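Local coordinates for protein galactose mutarotase related enzyme (Lactobacillus casei, PDB 3Q1N) that probably binds carbohydrate and may act as an isomerase of the aldose 1-epimerase (galactose mutarotase) family, at residues Tyr68-His73 with Lys103-Glu108; Pro165-Leu170 with Asn212-Lys217. All blocks are in the same frame, centred on the assembly; numbering follows the deposited sequence. Where two conformers were deposited one is given.

In the fold
Both contacts lie well away from the chain's centre and are partly buried, about 20 Å apart at their nearest atoms, and they share no strand or helix. Contact 1 sets the end of strand 66-69 and the loop after it against the end of helix 99-104 and the loop leading to strand 109-118; its segments meet through a tyrosine face, a proline, selenomethionine and aliphatic lysine carbons. Contact 2 joins the loops that follow strand 160-164 and precede strand 217-221, neighbours in the large antiparallel sheet. It adds two side-chain-to-backbone hydrogen bonds to its apolar packing, where contact 1 has none across its segments.

Contact 1: Tyr68-His73 with Lys103-Glu108; sequences YPMSQH and KKFPFE. With NO3 (nitrate ion), chain C; NO3 (nitrate ion), chain D.
Y68 and P106 carry the apolar side of this contact: P106 CD lies over one face of the tyrosine ring, offset toward its rim, 4.1 Å from the centroid and 18° off the normal, a CH-pi contact. P106 CG reaches the outer end of the same ring, 3.6 Å from Y68 CZ. CG of Y68 stands anti to its own carbonyl carbon (chi1 -65°), the position from which the ring lies against P106. An alanine in place of Y68 would probably leave P106 without its aromatic partner and open a gap beside the proline ring.

M70, a selenomethionine, bends at chi2 and chi3, and its CE lies 4.2 Å from F105 CB and 3.6 Å from K104 O. The K104 chain passes P69 and S71 with its aliphatic part: K104 CB is 3.4 Å from P69 O, and K104 CE is 3.8 Å from S71 OG, whose hydroxyl is hydrogen-bonded to G74 O.

Among the polar groups, K103 O sits at the edge of the Y68 ring, 3.6 Å from Y68 CD2. K104 O is hydrogen-bonded to Y61 OH. Farther along 68-73, H73 ND1 donates to a nitrate O1 at 2.6 Å and Q72 NE2 to O3 of a second nitrate; both ions probably come from the crystallisation liquor.

Strand 60-63 pairs with 66-69 and supplies Y61 and L63 to 103-108, Y61 touching F105 and L63 touching P106. F105 also packs on M136 of strand 136-147, so the loop after helix 99-104 packs on both strands.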
ATOM      1  N   TYR A  68     -20.628  12.380  -2.534  1.00 19.14           N
ATOM      2  CA  TYR A  68     -19.377  13.108  -2.844  1.00 18.54           C
ATOM      3  C   TYR A  68     -18.569  12.375  -3.909  1.00 17.39           C
ATOM      4  O   TYR A  68     -18.668  11.148  -4.037  1.00 17.54           O
ATOM      5  CB  TYR A  68     -18.483  13.248  -1.592  1.00 18.08           C
ATOM      6  CG  TYR A  68     -19.120  14.098  -0.533  1.00 19.18           C
ATOM      7  CD1 TYR A  68     -20.099  13.559   0.278  1.00 20.99           C
ATOM      8  CD2 TYR A  68     -18.794  15.458  -0.395  1.00 20.73           C
ATOM      9  CE1 TYR A  68     -20.741  14.324   1.236  1.00 22.69           C
ATOM     10  CE2 TYR A  68     -19.449  16.246   0.589  1.00 21.06           C
ATOM     11  CZ  TYR A  68     -20.403  15.652   1.383  1.00 21.85           C
ATOM     12  OH  TYR A  68     -21.090  16.336   2.371  1.00 26.31           O
ATOM     13  N   PRO A  69     -17.731  13.116  -4.651  1.00 17.58           N
ATOM     14  CA  PRO A  69     -16.826  12.536  -5.623  1.00 16.83           C
ATOM     15  C   PRO A  69     -15.575  12.010  -4.930  1.00 16.83           C
ATOM     16  O   PRO A  69     -15.165  12.543  -3.888  1.00 15.50           O
ATOM     17  CB  PRO A  69     -16.528  13.731  -6.552  1.00 17.79           C
ATOM     18  CG  PRO A  69     -16.568  14.922  -5.620  1.00 17.57           C
ATOM     19  CD  PRO A  69     -17.619  14.593  -4.600  1.00 17.91           C
HETATM   20  N   MSE A  70     -14.992  10.938  -5.454  1.00 16.18           N
HETATM   21  CA  MSE A  70     -13.738  10.411  -4.911  1.00 14.99           C
HETATM   22  C   MSE A  70     -12.881   9.882  -6.036  1.00 16.00           C
HETATM   23  O   MSE A  70     -13.339   9.120  -6.899  1.00 16.98           O
HETATM   24  CB  MSE A  70     -13.939   9.336  -3.868  1.00 14.48           C
HETATM   25  CG  MSE A  70     -12.650   8.756  -3.244  1.00 12.78           C
HETATM   26 SE   MSE A  70     -11.511  10.092  -2.412  0.75 11.78          SE
HETATM   27  CE  MSE A  70     -12.826  10.765  -1.143  1.00 13.00           C
ATOM     28  N   SER A  71     -11.615  10.272  -5.994  1.00 15.66           N
ATOM     29  CA  SER A  71     -10.661   9.872  -7.002  1.00 16.39           C
ATOM     30  C   SER A  71     -10.151   8.464  -6.694  1.00 15.78           C
ATOM     31  O   SER A  71     -10.118   8.056  -5.532  1.00 15.59           O
ATOM     32  CB  SER A  71      -9.497  10.847  -7.077  1.00 16.89           C
ATOM     33  OG  SER A  71      -9.135  11.318  -5.783  1.00 19.03           O
ATOM     34  N   GLN A  72      -9.769   7.747  -7.736  1.00 15.99           N
ATOM     35  CA  GLN A  72      -9.102   6.460  -7.564  1.00 15.53           C
ATOM     36  C   GLN A  72      -7.794   6.670  -6.771  1.00 16.63           C
ATOM     37  O   GLN A  72      -7.113   7.649  -6.968  1.00 16.59           O
ATOM     38  CB  GLN A  72      -8.823   5.861  -8.966  1.00 16.77           C
ATOM     39  CG  GLN A  72      -8.114   4.521  -8.955  1.00 18.99           C
ATOM     40  CD  GLN A  72      -7.921   3.963 -10.376  1.00 23.86           C
ATOM     41  OE1 GLN A  72      -8.230   4.648 -11.376  1.00 25.51           O
ATOM     42  NE2 GLN A  72      -7.447   2.716 -10.462  1.00 22.53           N
ATOM     43  N   HIS A  73      -7.470   5.738  -5.883  1.00 16.55           N
ATOM     44  CA  HIS A  73      -6.312   5.754  -5.012  1.00 16.49           C
ATOM     45  C   HIS A  73      -6.384   6.877  -3.936  1.00 16.77           C
ATOM     46  O   HIS A  73      -5.378   7.166  -3.287  1.00 17.48           O
ATOM     47  CB  HIS A  73      -4.970   5.927  -5.796  1.00 16.88           C
ATOM     48  CG  HIS A  73      -4.862   5.145  -7.069  1.00 19.40           C
ATOM     49  ND1 HIS A  73      -4.701   3.776  -7.093  1.00 20.06           N
ATOM     50  CD2 HIS A  73      -4.822   5.557  -8.364  1.00 22.76           C
ATOM     51  CE1 HIS A  73      -4.614   3.371  -8.354  1.00 23.10           C
ATOM     52  NE2 HIS A  73      -4.670   4.435  -9.150  1.00 23.39           N
ATOM     53  N   LYS A 103     -13.843  19.285  -0.913  1.00 18.00           N
ATOM     54  CA  LYS A 103     -14.911  19.027  -1.902  1.00 19.50           C
ATOM     55  C   LYS A 103     -15.167  17.544  -2.101  1.00 18.59           C
ATOM     56  O   LYS A 103     -16.309  17.148  -2.414  1.00 19.39           O
ATOM     57  CB  LYS A 103     -14.585  19.691  -3.258  1.00 20.78           C
ATOM     58  CG  LYS A 103     -14.614  21.218  -3.151  1.00 24.56           C
ATOM     59  CD  LYS A 103     -14.306  21.991  -4.498  1.00 30.47           C
ATOM     60  CE  LYS A 103     -12.781  22.213  -4.735  1.00 32.87           C
ATOM     61  NZ  LYS A 103     -12.398  23.479  -5.543  1.00 35.52           N
ATOM     62  N   LYS A 104     -14.130  16.736  -1.903  1.00 17.22           N
ATOM     63  CA  LYS A 104     -14.241  15.293  -2.050  1.00 16.70           C
ATOM     64  C   LYS A 104     -14.600  14.606  -0.735  1.00 15.93           C
ATOM     65  O   LYS A 104     -15.138  13.531  -0.764  1.00 16.43           O
ATOM     66  CB  LYS A 104     -12.936  14.672  -2.567  1.00 17.05           C
ATOM     67  CG  LYS A 104     -12.625  15.041  -4.008  1.00 19.23           C
ATOM     68  CD  LYS A 104     -11.384  14.343  -4.482  1.00 20.47           C
ATOM     69  CE  LYS A 104     -11.149  14.551  -5.972  1.00 24.14           C
ATOM     70  NZ  LYS A 104     -10.655  15.933  -6.253  1.00 25.36           N
ATOM     71  N   PHE A 105     -14.220  15.219   0.386  1.00 15.17           N
ATOM     72  CA  PHE A 105     -14.112  14.545   1.657  1.00 14.65           C
ATOM     73  C   PHE A 105     -14.207  15.655   2.724  1.00 14.98           C
ATOM     74  O   PHE A 105     -13.232  16.363   2.996  1.00 14.62           O
ATOM     75  CB  PHE A 105     -12.780  13.810   1.678  1.00 14.39           C
ATOM     76  CG  PHE A 105     -12.525  12.942   2.889  1.00 13.34           C
ATOM     77  CD1 PHE A 105     -13.282  11.776   3.144  1.00 11.96           C
ATOM     78  CD2 PHE A 105     -11.530  13.294   3.826  1.00 14.57           C
ATOM     79  CE1 PHE A 105     -12.974  10.923   4.255  1.00 13.71           C
ATOM     80  CE2 PHE A 105     -11.241  12.452   4.914  1.00 13.96           C
ATOM     81  CZ  PHE A 105     -11.949  11.314   5.139  1.00 13.53           C
ATOM     82  N   PRO A 106     -15.408  15.870   3.260  1.00 14.92           N
ATOM     83  CA  PRO A 106     -15.666  17.120   4.021  1.00 14.82           C
ATOM     84  C   PRO A 106     -15.211  17.046   5.479  1.00 14.82           C
ATOM     85  O   PRO A 106     -15.998  17.236   6.427  1.00 15.32           O
ATOM     86  CB  PRO A 106     -17.185  17.268   3.883  1.00 15.21           C
ATOM     87  CG  PRO A 106     -17.685  15.860   3.807  1.00 16.50           C
ATOM     88  CD  PRO A 106     -16.645  15.104   3.022  1.00 14.48           C
ATOM     89  N   PHE A 107     -13.933  16.690   5.645  1.00 13.88           N
ATOM     90  CA  PHE A 107     -13.349  16.478   6.949  1.00 13.23           C
ATOM     91  C   PHE A 107     -12.022  17.180   7.050  1.00 13.38           C
ATOM     92  O   PHE A 107     -11.156  17.096   6.164  1.00 14.83           O
ATOM     93  CB  PHE A 107     -13.121  14.956   7.232  1.00 12.98           C
ATOM     94  CG  PHE A 107     -14.365  14.145   7.186  1.00 11.83           C
ATOM     95  CD1 PHE A 107     -15.203  14.082   8.280  1.00 12.39           C
ATOM     96  CD2 PHE A 107     -14.735  13.441   6.038  1.00 14.04           C
ATOM     97  CE1 PHE A 107     -16.384  13.370   8.226  1.00 12.66           C
ATOM     98  CE2 PHE A 107     -15.900  12.731   5.999  1.00 14.08           C
ATOM     99  CZ  PHE A 107     -16.725  12.695   7.116  1.00 13.07           C
ATOM    100  N   GLU A 108     -11.834  17.856   8.181  1.00 13.30           N
ATOM    101  CA  GLU A 108     -10.506  18.209   8.634  1.00 12.94           C
ATOM    102  C   GLU A 108      -9.769  16.985   9.173  1.00 12.70           C
ATOM    103  O   GLU A 108     -10.318  16.167   9.926  1.00 12.11           O
ATOM    104  CB  GLU A 108     -10.555  19.353   9.669  1.00 13.12           C
ATOM    105  CG  GLU A 108     -11.268  20.576   9.133  1.00 13.62           C
ATOM    106  CD  GLU A 108     -11.019  21.819   9.937  1.00 16.30           C
ATOM    107  OE1 GLU A 108     -10.573  21.728  11.084  1.00 14.97           O
ATOM    108  OE2 GLU A 108     -11.320  22.924   9.396  1.00 17.15           O
TER
HETATM  109  N   NO3 C 295      -4.795   1.289  -5.208  1.00 27.82           N
HETATM  110  O1  NO3 C 295      -5.301   2.538  -4.887  1.00 26.05           O
HETATM  111  O2  NO3 C 295      -5.124   0.140  -4.529  1.00 28.12           O
HETATM  112  O3  NO3 C 295      -3.973   1.159  -6.295  1.00 30.16           O
HETATM  113  N   NO3 D 296      -6.686   0.140  -8.321  1.00 26.70           N
HETATM  114  O1  NO3 D 296      -6.928  -0.985  -7.585  1.00 26.49           O
HETATM  115  O2  NO3 D 296      -5.657   0.167  -9.239  1.00 28.16           O
HETATM  116  O3  NO3 D 296      -7.471   1.240  -8.131  1.00 26.71           O

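Contact 2: Pro165-Leu170 with Asn212-Lys217; sequences PLNSPL and NSEIAK. With EDO (1,2-ethanediol), chain S.
Two loops beside a classic beta bulge meet here, where A216 and K217 both face E164 at the end of strand 160-164, and N212-I215 forms a type I beta turn. From that turn two side chains reach the backbone of 165-170. E214 OE2 accepts the N-H of N167 at 2.8 Å and 163°, using its anti lone pair; the bend of the E214 chain at chi2 turns CD, and the carboxylate with it, toward the backbone of N167. The N167 and E214 side chains run past each other in opposite directions, amide and carboxylate planes 15° apart.

N212 ND2 donates to P169 O over 3.0 Å, nearly straight at 164°. The acceptor lies close to the N212 amide plane, while the donor stands above the carbonyl plane of P169. With N212 OD1 taking the N-H of Q171, the amide is held at both ends, which would fix its rotation.

Apolar contacts fill in around these bonds. L166 CD1 lies 3.8 Å from N212 CB and 4.2 Å from I215 CG1. At the other end P165, which follows a cis peptide bond, sets CD 3.8 Å from A216 CB. The same CD also lies against a carbonyl, 3.5 Å from E214 O. P165 O is buried here without a polar partner.

Side-chain-to-backbone hydrogen bonds thus tie the loop leaving strand 160-164 to the one entering its antiparallel neighbour 217-221, beside a classic bulge, at one end of these two strands of the large antiparallel sheet in a galactose mutarotase-like beta fold.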
ATOM      1  N   PRO A 165       1.926 -15.752  10.777  1.00 22.16           N
ATOM      2  CA  PRO A 165       1.380 -17.099  10.836  1.00 23.33           C
ATOM      3  C   PRO A 165       0.194 -17.203   9.918  1.00 24.30           C
ATOM      4  O   PRO A 165      -0.278 -16.199   9.407  1.00 23.50           O
ATOM      5  CB  PRO A 165       0.918 -17.238  12.304  1.00 23.79           C
ATOM      6  CG  PRO A 165       0.517 -15.835  12.670  1.00 23.14           C
ATOM      7  CD  PRO A 165       1.599 -14.972  11.993  1.00 22.40           C
ATOM      8  N   LEU A 166      -0.303 -18.410   9.727  1.00 25.73           N
ATOM      9  CA  LEU A 166      -1.498 -18.632   8.922  1.00 26.80           C
ATOM     10  C   LEU A 166      -2.388 -19.636   9.660  1.00 28.70           C
ATOM     11  O   LEU A 166      -1.971 -20.778   9.905  1.00 30.27           O
ATOM     12  CB  LEU A 166      -1.089 -19.120   7.520  1.00 26.68           C
ATOM     13  CG  LEU A 166      -2.021 -18.964   6.344  1.00 26.01           C
ATOM     14  CD1 LEU A 166      -2.481 -17.485   6.137  1.00 24.95           C
ATOM     15  CD2 LEU A 166      -1.381 -19.543   5.059  1.00 25.41           C
ATOM     16  N   ASN A 167      -3.592 -19.207  10.032  1.00 29.98           N
ATOM     17  CA  ASN A 167      -4.516 -20.067  10.813  1.00 31.53           C
ATOM     18  C   ASN A 167      -5.609 -20.714   9.962  1.00 31.70           C
ATOM     19  O   ASN A 167      -6.503 -21.366  10.509  1.00 32.87           O
ATOM     20  CB  ASN A 167      -5.215 -19.265  11.899  1.00 31.97           C
ATOM     21  CG  ASN A 167      -4.254 -18.615  12.864  1.00 33.27           C
ATOM     22  OD1 ASN A 167      -3.140 -19.113  13.113  1.00 37.69           O
ATOM     23  ND2 ASN A 167      -4.677 -17.492  13.418  1.00 34.40           N
ATOM     24  N   SER A 168      -5.558 -20.529   8.647  1.00 30.22           N
ATOM     25  CA  SER A 168      -6.484 -21.195   7.725  1.00 29.52           C
ATOM     26  C   SER A 168      -5.914 -20.998   6.312  1.00 27.78           C
ATOM     27  O   SER A 168      -4.987 -20.211   6.144  1.00 27.68           O
ATOM     28  CB  SER A 168      -7.913 -20.623   7.861  1.00 29.73           C
ATOM     29  OG  SER A 168      -8.031 -19.293   7.385  1.00 30.09           O
ATOM     30  N   PRO A 169      -6.436 -21.723   5.303  1.00 26.25           N
ATOM     31  CA  PRO A 169      -5.865 -21.583   3.983  1.00 24.84           C
ATOM     32  C   PRO A 169      -5.879 -20.144   3.491  1.00 22.59           C
ATOM     33  O   PRO A 169      -6.753 -19.384   3.875  1.00 21.12           O
ATOM     34  CB  PRO A 169      -6.766 -22.440   3.123  1.00 25.63           C
ATOM     35  CG  PRO A 169      -7.239 -23.532   4.064  1.00 27.27           C
ATOM     36  CD  PRO A 169      -7.424 -22.818   5.368  1.00 27.43           C
ATOM     37  N   LEU A 170      -4.898 -19.800   2.657  1.00 21.16           N
ATOM     38  CA  LEU A 170      -4.812 -18.459   2.074  1.00 20.22           C
ATOM     39  C   LEU A 170      -6.055 -18.171   1.243  1.00 19.05           C
ATOM     40  O   LEU A 170      -6.442 -19.019   0.442  1.00 18.48           O
ATOM     41  CB  LEU A 170      -3.608 -18.367   1.135  1.00 20.72           C
ATOM     42  CG  LEU A 170      -2.271 -17.896   1.695  1.00 23.29           C
ATOM     43  CD1 LEU A 170      -1.167 -18.093   0.601  1.00 25.56           C
ATOM     44  CD2 LEU A 170      -2.335 -16.458   2.205  1.00 24.09           C
ATOM     45  N   ASN A 212      -6.375 -12.899   4.823  1.00 18.85           N
ATOM     46  CA  ASN A 212      -5.980 -13.507   6.097  1.00 19.32           C
ATOM     47  C   ASN A 212      -5.319 -12.485   7.019  1.00 19.23           C
ATOM     48  O   ASN A 212      -4.114 -12.244   6.951  1.00 19.51           O
ATOM     49  CB  ASN A 212      -5.074 -14.740   5.864  1.00 19.46           C
ATOM     50  CG  ASN A 212      -5.659 -15.728   4.892  1.00 19.66           C
ATOM     51  OD1 ASN A 212      -5.691 -15.471   3.707  1.00 19.50           O
ATOM     52  ND2 ASN A 212      -6.044 -16.915   5.376  1.00 19.69           N
ATOM     53  N   SER A 213      -6.110 -11.882   7.917  1.00 19.52           N
ATOM     54  CA  SER A 213      -5.619 -10.741   8.701  0.50 18.97           C
ATOM     55  C   SER A 213      -4.624 -11.077   9.783  1.00 19.56           C
ATOM     56  O   SER A 213      -3.964 -10.180  10.322  1.00 19.90           O
ATOM     57  CB  SER A 213      -6.792  -9.970   9.303  0.50 19.06           C
ATOM     58  OG  SER A 213      -7.647  -9.541   8.277  0.50 16.84           O
ATOM     59  N   GLU A 214      -4.502 -12.357  10.114  1.00 19.96           N
ATOM     60  CA  GLU A 214      -3.581 -12.779  11.135  1.00 20.49           C
ATOM     61  C   GLU A 214      -2.100 -12.726  10.727  1.00 19.94           C
ATOM     62  O   GLU A 214      -1.214 -12.906  11.584  1.00 19.59           O
ATOM     63  CB  GLU A 214      -3.897 -14.204  11.557  1.00 21.49           C
ATOM     64  CG  GLU A 214      -3.608 -15.308  10.497  1.00 22.77           C
ATOM     65  CD  GLU A 214      -4.818 -15.659   9.623  1.00 25.28           C
ATOM     66  OE1 GLU A 214      -5.693 -14.771   9.362  1.00 25.92           O
ATOM     67  OE2 GLU A 214      -4.871 -16.826   9.159  1.00 27.81           O
ATOM     68  N   ILE A 215      -1.833 -12.550   9.434  1.00 19.03           N
ATOM     69  CA  ILE A 215      -0.440 -12.516   8.954  1.00 18.38           C
ATOM     70  C   ILE A 215       0.372 -11.409   9.606  1.00 17.48           C
ATOM     71  O   ILE A 215      -0.064 -10.258   9.699  1.00 16.98           O
ATOM     72  CB  ILE A 215      -0.370 -12.372   7.400  1.00 17.92           C
ATOM     73  CG1 ILE A 215      -1.006 -13.609   6.755  1.00 18.48           C
ATOM     74  CG2 ILE A 215       1.124 -12.177   6.929  1.00 19.73           C
ATOM     75  CD1 ILE A 215      -1.292 -13.447   5.219  1.00 19.33           C
ATOM     76  N   ALA A 216       1.549 -11.779  10.082  1.00 17.22           N
ATOM     77  CA  ALA A 216       2.447 -10.843  10.730  1.00 16.43           C
ATOM     78  C   ALA A 216       3.616 -10.482   9.834  1.00 16.74           C
ATOM     79  O   ALA A 216       4.072  -9.347   9.865  1.00 16.60           O
ATOM     80  CB  ALA A 216       2.969 -11.464  12.024  1.00 16.69           C
ATOM     81  N   LYS A 217       4.092 -11.455   9.058  1.00 16.44           N
ATOM     82  CA  LYS A 217       5.219 -11.244   8.161  0.50 16.51           C
ATOM     83  C   LYS A 217       4.948 -11.853   6.812  1.00 16.47           C
ATOM     84  O   LYS A 217       4.350 -12.923   6.718  1.00 16.63           O
ATOM     85  CB  LYS A 217       6.505 -11.813   8.743  0.50 17.03           C
ATOM     86  CG  LYS A 217       6.886 -11.150  10.068  0.50 17.97           C
ATOM     87  CD  LYS A 217       8.393 -11.276  10.273  0.50 18.77           C
ATOM     88  CE  LYS A 217       8.815 -10.776  11.622  0.50 20.03           C
ATOM     89  NZ  LYS A 217      10.288 -10.799  11.742  0.50 20.96           N
TER
HETATM   90  C1  EDO S 311       4.366  -7.665  12.384  1.00 38.23           C
HETATM   91  O1  EDO S 311       5.560  -8.477  12.190  1.00 36.38           O
HETATM   92  C2  EDO S 311       4.633  -6.161  12.241  1.00 39.20           C
HETATM   93  O2  EDO S 311       3.864  -5.228  12.989  1.00 40.31           O